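Local coordinates for putative adhesin (Bacteroides fragilis NCTC 9343, PDB 3PET), which is of unproven function but, as a putative lipoprotein adhesin folded into a right-handed beta-helix, probably takes part in cell adhesion, at residues Thr35-Gly40 against Thr84-Thr89; Thr13-Val18 against Lys41-Ile46. One frame throughout, in Å; residues are numbered along the deposited sequence.

Interaction 1 (Thr35-Gly40 against Thr84-Thr89)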
ATOM      1  N   THR A  35      23.870  -7.727  -7.804  1.00 18.01           N
ATOM      2  CA  THR A  35      24.736  -8.890  -7.696  1.00 19.94           C
ATOM      3  C   THR A  35      25.878  -8.551  -6.742  1.00 23.18           C
ATOM      4  O   THR A  35      26.501  -7.498  -6.880  1.00 21.58           O
ATOM      5  CB  THR A  35      25.291  -9.318  -9.083  1.00 28.37           C
ATOM      6  OG1 THR A  35      24.201  -9.588  -9.966  1.00 28.63           O
ATOM      7  CG2 THR A  35      26.212 -10.575  -8.990  1.00 25.33           C
ATOM      8  N   GLN A  36      26.159  -9.442  -5.784  1.00 19.28           N
ATOM      9  CA  GLN A  36      27.315  -9.264  -4.923  1.00 18.63           C
ATOM     10  C   GLN A  36      28.509  -9.806  -5.706  1.00 20.68           C
ATOM     11  O   GLN A  36      28.510 -10.986  -6.056  1.00 21.65           O
ATOM     12  CB  GLN A  36      27.119  -9.961  -3.578  1.00 20.25           C
ATOM     13  CG  GLN A  36      28.358  -9.866  -2.674  1.00 22.51           C
ATOM     14  CD  GLN A  36      28.109 -10.420  -1.300  1.00 31.10           C
ATOM     15  OE1 GLN A  36      27.422 -11.432  -1.126  1.00 26.04           O
ATOM     16  NE2 GLN A  36      28.714  -9.791  -0.301  1.00 15.68           N
ATOM     17  N   SER A  37      29.491  -8.946  -6.013  1.00 15.58           N
ATOM     18  CA  SER A  37      30.658  -9.380  -6.800  0.50 15.98           C
ATOM     19  C   SER A  37      31.533 -10.339  -6.006  1.00 21.70           C
ATOM     20  O   SER A  37      31.594 -10.271  -4.770  1.00 22.70           O
ATOM     21  CB  SER A  37      31.485  -8.200  -7.301  0.50 17.28           C
ATOM     22  OG  SER A  37      32.082  -7.466  -6.246  0.50 24.25           O
ATOM     23  N   THR A  38      32.175 -11.265  -6.729  1.00 19.95           N
ATOM     24  CA  THR A  38      33.060 -12.267  -6.124  1.00 21.71           C
ATOM     25  C   THR A  38      34.492 -12.010  -6.610  1.00 25.95           C
ATOM     26  O   THR A  38      35.374 -12.772  -6.272  1.00 27.66           O
ATOM     27  CB  THR A  38      32.582 -13.701  -6.449  1.00 27.51           C
ATOM     28  OG1 THR A  38      32.534 -13.849  -7.861  1.00 30.47           O
ATOM     29  CG2 THR A  38      31.229 -14.020  -5.843  1.00 29.78           C
ATOM     30  N   ASP A  39      34.713 -10.959  -7.417  1.00 23.84           N
ATOM     31  CA  ASP A  39      36.044 -10.617  -7.959  1.00 25.78           C
ATOM     32  C   ASP A  39      36.496  -9.180  -7.539  1.00 29.68           C
ATOM     33  O   ASP A  39      37.346  -8.588  -8.202  1.00 29.21           O
ATOM     34  CB  ASP A  39      36.050 -10.748  -9.508  1.00 27.98           C
ATOM     35  CG  ASP A  39      34.996  -9.932 -10.234  1.00 32.79           C
ATOM     36  OD1 ASP A  39      34.358  -9.072  -9.593  1.00 30.52           O
ATOM     37  OD2 ASP A  39      34.843 -10.122 -11.456  1.00 46.13           O
ATOM     38  N   GLY A  40      35.912  -8.662  -6.463  1.00 27.30           N
ATOM     39  CA  GLY A  40      36.198  -7.345  -5.893  1.00 27.53           C
ATOM     40  C   GLY A  40      35.796  -6.136  -6.723  1.00 29.85           C
ATOM     41  O   GLY A  40      36.228  -5.019  -6.437  1.00 30.92           O
ATOM     42  N   THR A  84      21.491  -2.670 -13.677  1.00 16.52           N
ATOM     43  CA  THR A  84      22.294  -3.770 -13.170  1.00 16.38           C
ATOM     44  C   THR A  84      23.372  -3.173 -12.281  1.00 21.51           C
ATOM     45  O   THR A  84      24.169  -2.337 -12.722  1.00 20.28           O
ATOM     46  CB  THR A  84      22.813  -4.604 -14.348  1.00 28.36           C
ATOM     47  OG1 THR A  84      21.677  -5.225 -14.947  1.00 28.35           O
ATOM     48  CG2 THR A  84      23.793  -5.693 -13.920  1.00 29.20           C
ATOM     49  N   ILE A  85      23.365  -3.582 -11.002  1.00 17.87           N
ATOM     50  CA  ILE A  85      24.292  -3.049 -10.001  1.00 16.64           C
ATOM     51  C   ILE A  85      25.127  -4.189  -9.385  1.00 21.12           C
ATOM     52  O   ILE A  85      24.601  -5.265  -9.095  1.00 18.37           O
ATOM     53  CB  ILE A  85      23.503  -2.276  -8.899  1.00 17.73           C
ATOM     54  CG1 ILE A  85      22.498  -1.250  -9.491  1.00 17.54           C
ATOM     55  CG2 ILE A  85      24.463  -1.597  -7.891  1.00 16.32           C
ATOM     56  CD1 ILE A  85      21.673  -0.400  -8.415  1.00 18.27           C
ATOM     57  N   THR A  86      26.425  -3.952  -9.196  1.00 19.88           N
ATOM     58  CA  THR A  86      27.272  -4.932  -8.533  1.00 19.79           C
ATOM     59  C   THR A  86      28.305  -4.220  -7.688  1.00 21.95           C
ATOM     60  O   THR A  86      28.850  -3.187  -8.080  1.00 19.96           O
ATOM     61  CB  THR A  86      27.884  -6.016  -9.471  1.00 29.57           C
ATOM     62  OG1 THR A  86      28.645  -6.937  -8.673  1.00 36.34           O
ATOM     63  CG2 THR A  86      28.733  -5.468 -10.564  1.00 24.18           C
ATOM     64  N   SER A  87      28.551  -4.791  -6.506  1.00 18.42           N
ATOM     65  CA  SER A  87      29.546  -4.307  -5.560  1.00 18.02           C
ATOM     66  C   SER A  87      30.005  -5.471  -4.661  1.00 22.49           C
ATOM     67  O   SER A  87      29.262  -6.443  -4.530  1.00 23.04           O
ATOM     68  CB  SER A  87      28.981  -3.158  -4.727  1.00 19.37           C
ATOM     69  OG  SER A  87      27.992  -3.632  -3.821  1.00 24.15           O
ATOM     70  N   PRO A  88      31.199  -5.396  -4.018  1.00 20.22           N
ATOM     71  CA  PRO A  88      31.622  -6.493  -3.125  1.00 20.41           C
ATOM     72  C   PRO A  88      30.733  -6.634  -1.871  1.00 23.46           C
ATOM     73  O   PRO A  88      30.586  -7.745  -1.355  1.00 22.96           O
ATOM     74  CB  PRO A  88      33.054  -6.092  -2.746  1.00 22.83           C
ATOM     75  CG  PRO A  88      33.511  -5.208  -3.886  1.00 27.03           C
ATOM     76  CD  PRO A  88      32.269  -4.384  -4.139  1.00 21.83           C
ATOM     77  N   THR A  89      30.168  -5.514  -1.357  1.00 19.08           N
ATOM     78  CA  THR A  89      29.345  -5.531  -0.157  1.00 19.22           C
ATOM     79  C   THR A  89      28.075  -4.705  -0.325  1.00 22.17           C
ATOM     80  O   THR A  89      28.054  -3.766  -1.122  1.00 21.91           O
ATOM     81  CB  THR A  89      30.126  -5.020   1.095  1.00 24.55           C
ATOM     82  OG1 THR A  89      30.401  -3.625   0.960  1.00 27.48           O
ATOM     83  CG2 THR A  89      31.397  -5.824   1.405  1.00 20.43           C
TER
HETATM   84  O   HOH W   1      23.226  -7.537 -11.260  1.00 25.97           O
HETATM   85  O   HOH W   2      32.242  -9.857  -1.645  1.00 39.08           O
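P88 presents the CG corner of its ring to S37 and G40, which lie before and after the bend of the loop 37-42. Its CG is 3.6 Å from S37 OG in the conformer described, one of two deposited, and 3.7 Å from G40 O. S37 OG also lies close to P88 N, but a proline nitrogen has no hydrogen to give, and the hydroxyl instead hydrogen-bonds to K41 O. S37 N donates to S87 O over 2.9 Å, one residue before the proline. A water donates to both S37 O and P88 O.

Further back along the strands, T35 N donates to I85 O at 2.9 Å. T35 O receives the hydroxyl of T86 over 2.9 Å from OG1. That hydroxyl is anti to the backbone N of T86 (chi1 -178°) and stands well above the plane of the T35 carbonyl, while S87 N reaches the same oxygen by a weak bond of 3.4 Å. T35 and T86 share one face of the sheet; Q36 and S87 share the other. The extended chain of Q36 lets NE2 donate to P88 O at 3.0 Å, with the acceptor nearly in the amide plane, and OE1 accepts from T108 N. Buried I85 packs on I32, Y34, L65 and L67. Parallel bridges T35-T86 and Q36-S87, with paired side chains on the same face, are characteristic of neighbouring strands in a right-handed beta-helix.

Interaction 2 (Thr13-Val18 against Lys41-Ile46)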
ATOM      1  N   THR A  13      23.570  -0.049 -23.588  1.00 23.41           N
ATOM      2  CA  THR A  13      24.017  -0.276 -22.237  1.00 21.98           C
ATOM      3  C   THR A  13      25.020   0.819 -21.945  1.00 25.80           C
ATOM      4  O   THR A  13      26.036   0.962 -22.649  1.00 24.60           O
ATOM      5  CB  THR A  13      24.599  -1.671 -21.977  1.00 27.65           C
ATOM      6  OG1 THR A  13      23.600  -2.658 -22.183  1.00 29.16           O
ATOM      7  CG2 THR A  13      25.124  -1.812 -20.558  1.00 25.60           C
ATOM      8  N   ARG A  14      24.728   1.602 -20.919  1.00 22.13           N
ATOM      9  CA  ARG A  14      25.663   2.624 -20.483  0.50 21.32           C
ATOM     10  C   ARG A  14      26.361   2.099 -19.236  1.00 23.90           C
ATOM     11  O   ARG A  14      25.708   1.632 -18.298  1.00 20.07           O
ATOM     12  CB  ARG A  14      24.964   3.968 -20.251  0.50 20.80           C
ATOM     13  CG  ARG A  14      25.905   5.102 -19.900  0.50 24.94           C
ATOM     14  CD  ARG A  14      25.217   6.427 -20.138  0.50 29.12           C
ATOM     15  NE  ARG A  14      25.963   7.549 -19.569  0.50 33.69           N
ATOM     16  CZ  ARG A  14      25.569   8.817 -19.636  0.50 43.82           C
ATOM     17  NH1 ARG A  14      24.444   9.138 -20.263  0.50 24.55           N
ATOM     18  NH2 ARG A  14      26.302   9.776 -19.082  0.50 27.64           N
ATOM     19  N   ASP A  15      27.685   2.116 -19.259  1.00 24.19           N
ATOM     20  CA  ASP A  15      28.492   1.649 -18.140  1.00 24.98           C
ATOM     21  C   ASP A  15      29.028   2.858 -17.397  1.00 30.66           C
ATOM     22  O   ASP A  15      29.629   3.748 -18.011  1.00 30.46           O
ATOM     23  CB  ASP A  15      29.627   0.739 -18.630  1.00 27.35           C
ATOM     24  CG  ASP A  15      30.424   0.071 -17.529  1.00 40.65           C
ATOM     25  OD1 ASP A  15      29.923  -0.004 -16.402  1.00 40.93           O
ATOM     26  OD2 ASP A  15      31.541  -0.402 -17.810  1.00 53.43           O
ATOM     27  N   TYR A  16      28.779   2.908 -16.079  1.00 27.03           N
ATOM     28  CA  TYR A  16      29.250   3.974 -15.200  1.00 26.84           C
ATOM     29  C   TYR A  16      30.294   3.391 -14.260  1.00 33.35           C
ATOM     30  O   TYR A  16      29.988   2.520 -13.418  1.00 32.61           O
ATOM     31  CB  TYR A  16      28.091   4.617 -14.399  1.00 27.19           C
ATOM     32  CG  TYR A  16      26.868   5.005 -15.212  1.00 27.52           C
ATOM     33  CD1 TYR A  16      25.967   4.041 -15.659  1.00 28.61           C
ATOM     34  CD2 TYR A  16      26.568   6.341 -15.467  1.00 28.80           C
ATOM     35  CE1 TYR A  16      24.838   4.388 -16.399  1.00 28.57           C
ATOM     36  CE2 TYR A  16      25.429   6.704 -16.201  1.00 29.71           C
ATOM     37  CZ  TYR A  16      24.549   5.721 -16.636  1.00 36.49           C
ATOM     38  OH  TYR A  16      23.413   6.033 -17.362  1.00 42.09           O
ATOM     39  N   LYS A  17      31.528   3.846 -14.410  1.00 31.95           N
ATOM     40  CA  LYS A  17      32.626   3.386 -13.561  1.00 33.46           C
ATOM     41  C   LYS A  17      32.567   4.201 -12.278  1.00 37.64           C
ATOM     42  O   LYS A  17      33.214   5.239 -12.153  1.00 40.89           O
ATOM     43  CB  LYS A  17      33.978   3.514 -14.285  1.00 37.46           C
ATOM     44  N   VAL A  18      31.700   3.779 -11.371  1.00 29.97           N
ATOM     45  CA  VAL A  18      31.450   4.459 -10.102  1.00 27.12           C
ATOM     46  C   VAL A  18      32.459   4.000  -9.038  1.00 29.99           C
ATOM     47  O   VAL A  18      33.029   2.911  -9.141  1.00 29.70           O
ATOM     48  CB  VAL A  18      29.983   4.202  -9.646  1.00 28.35           C
ATOM     49  CG1 VAL A  18      28.992   4.841 -10.604  1.00 27.26           C
ATOM     50  CG2 VAL A  18      29.680   2.710  -9.496  1.00 28.20           C
ATOM     51  N   LYS A  41      34.951  -6.332  -7.734  1.00 24.43           N
ATOM     52  CA  LYS A  41      34.574  -5.247  -8.636  1.00 22.94           C
ATOM     53  C   LYS A  41      33.290  -4.505  -8.259  1.00 23.82           C
ATOM     54  O   LYS A  41      32.371  -5.088  -7.692  1.00 23.02           O
ATOM     55  CB  LYS A  41      34.438  -5.795 -10.059  1.00 25.98           C
ATOM     56  CG  LYS A  41      35.809  -6.099 -10.670  1.00 33.24           C
ATOM     57  CD  LYS A  41      35.745  -6.445 -12.144  1.00 41.92           C
ATOM     58  CE  LYS A  41      37.100  -6.819 -12.716  1.00 51.27           C
ATOM     59  NZ  LYS A  41      38.190  -5.875 -12.329  1.00 63.59           N
ATOM     60  N   THR A  42      33.244  -3.208  -8.583  1.00 19.63           N
ATOM     61  CA  THR A  42      32.074  -2.340  -8.427  1.00 19.67           C
ATOM     62  C   THR A  42      31.664  -1.900  -9.830  1.00 24.26           C
ATOM     63  O   THR A  42      32.515  -1.494 -10.609  1.00 23.97           O
ATOM     64  CB  THR A  42      32.330  -1.159  -7.469  1.00 26.40           C
ATOM     65  OG1 THR A  42      32.602  -1.700  -6.187  1.00 24.65           O
ATOM     66  CG2 THR A  42      31.135  -0.226  -7.356  1.00 24.61           C
ATOM     67  N   ASP A  43      30.377  -2.028 -10.171  1.00 21.58           N
ATOM     68  CA  ASP A  43      29.938  -1.640 -11.502  1.00 21.16           C
ATOM     69  C   ASP A  43      28.460  -1.269 -11.521  1.00 23.63           C
ATOM     70  O   ASP A  43      27.668  -1.736 -10.700  1.00 21.68           O
ATOM     71  CB  ASP A  43      30.228  -2.767 -12.527  1.00 23.60           C
ATOM     72  CG  ASP A  43      30.099  -2.303 -13.974  1.00 36.09           C
ATOM     73  OD1 ASP A  43      30.686  -1.229 -14.318  1.00 33.49           O
ATOM     74  OD2 ASP A  43      29.322  -2.931 -14.727  1.00 39.90           O
ATOM     75  N   LEU A  44      28.117  -0.372 -12.446  1.00 19.73           N
ATOM     76  CA  LEU A  44      26.764   0.071 -12.689  1.00 19.17           C
ATOM     77  C   LEU A  44      26.536   0.109 -14.168  1.00 22.81           C
ATOM     78  O   LEU A  44      27.283   0.780 -14.896  1.00 20.09           O
ATOM     79  CB  LEU A  44      26.474   1.456 -12.060  1.00 18.92           C
ATOM     80  CG  LEU A  44      25.105   2.070 -12.423  1.00 21.37           C
ATOM     81  CD1 LEU A  44      23.934   1.287 -11.794  1.00 19.01           C
ATOM     82  CD2 LEU A  44      25.050   3.519 -12.054  1.00 20.75           C
ATOM     83  N   GLN A  45      25.508  -0.635 -14.621  1.00 19.56           N
ATOM     84  CA  GLN A  45      25.098  -0.631 -16.020  1.00 19.75           C
ATOM     85  C   GLN A  45      23.641  -0.338 -16.115  1.00 22.74           C
ATOM     86  O   GLN A  45      22.840  -0.870 -15.333  1.00 21.66           O
ATOM     87  CB  GLN A  45      25.410  -1.946 -16.748  1.00 21.96           C
ATOM     88  CG  GLN A  45      26.871  -2.341 -16.659  1.00 35.87           C
ATOM     89  CD  GLN A  45      27.238  -3.486 -17.544  1.00 57.34           C
ATOM     90  OE1 GLN A  45      26.427  -4.372 -17.861  1.00 49.29           O
ATOM     91  NE2 GLN A  45      28.500  -3.500 -17.932  1.00 57.21           N
ATOM     92  N   ILE A  46      23.284   0.511 -17.078  1.00 20.87           N
ATOM     93  CA  ILE A  46      21.884   0.851 -17.326  1.00 19.88           C
ATOM     94  C   ILE A  46      21.594   0.541 -18.789  1.00 22.45           C
ATOM     95  O   ILE A  46      22.274   1.038 -19.689  1.00 20.61           O
ATOM     96  CB  ILE A  46      21.490   2.286 -16.899  1.00 22.83           C
ATOM     97  CG1 ILE A  46      21.791   2.494 -15.369  1.00 23.93           C
ATOM     98  CG2 ILE A  46      19.979   2.524 -17.186  1.00 21.87           C
ATOM     99  CD1 ILE A  46      21.679   3.912 -14.808  1.00 29.99           C
TER
HETATM  100  O   HOH W   3      33.574   1.055 -10.928  1.00 36.79           O
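Y16 and I46 meet where the tyrosine ring brings CE1 to within 3.6 Å of I46 CD1, in an oblique approach. This apolar contact lies on one face of an antiparallel strand pair, 13-16 with 43-46, that adds an outer strand near the N-terminal end of the beta-helix. L44 CD2 packs against the same ring, 3.8 Å from Y16 CD1, and L44 O lies at the ring edge, in its plane. A chi1 of -48° puts CG of Y16 beside its own backbone N and anti to its carbonyl carbon. Further along, V18 CG2 touches T42 CG2 at 3.9 Å, the two side chains crossing at about a right angle.

Backbone bonds join the strands. R14 and I46 form a hydrogen-bonded pair, R14 N to I46 O at 2.8 Å and I46 N to R14 O at 2.9 Å, and Y16 N gives an almost straight bond to L44 O. D15 and Q45 make a non-hydrogen-bonded pair on the opposite face, where T13 CG2 also packs on Q45 CB.

Beyond this first shell, V53 of the short helix 50-53 touches R14, Y16 and I46, while V58 touches Y16, V18 and L44. I83 of strand 82-87 touches L44 and I46, and I85 touches L44. Back at the contact itself, the side chains of D15 and D43 cross at about a right angle, their carboxylate planes 77° apart, bringing D15 OD1 to 2.5 Å from D43 OD1.

In the fold
From the N terminus, strand 11-16 leads through strands 23-26 and 31-36 into the loop that includes S37-G40, and the chain returns as strand 43-47 beside its first strand: interaction 2 closes this loop in antiparallel fashion. The chain then passes helix 50-53 and the hairpin 56-61/64-69 before strand 82-87 comes alongside 31-36, where interaction 1 closes a second loop, this time parallel. The two loops cross, since their segments alternate in sequence. Strand 82-87 is flanked by 31-36 and 43-47, with probable backbone bonds T84 N to Q45 O and D43 N to T86 O, so the N-terminal strand pair is tied to the parallel strands of the beta-helix.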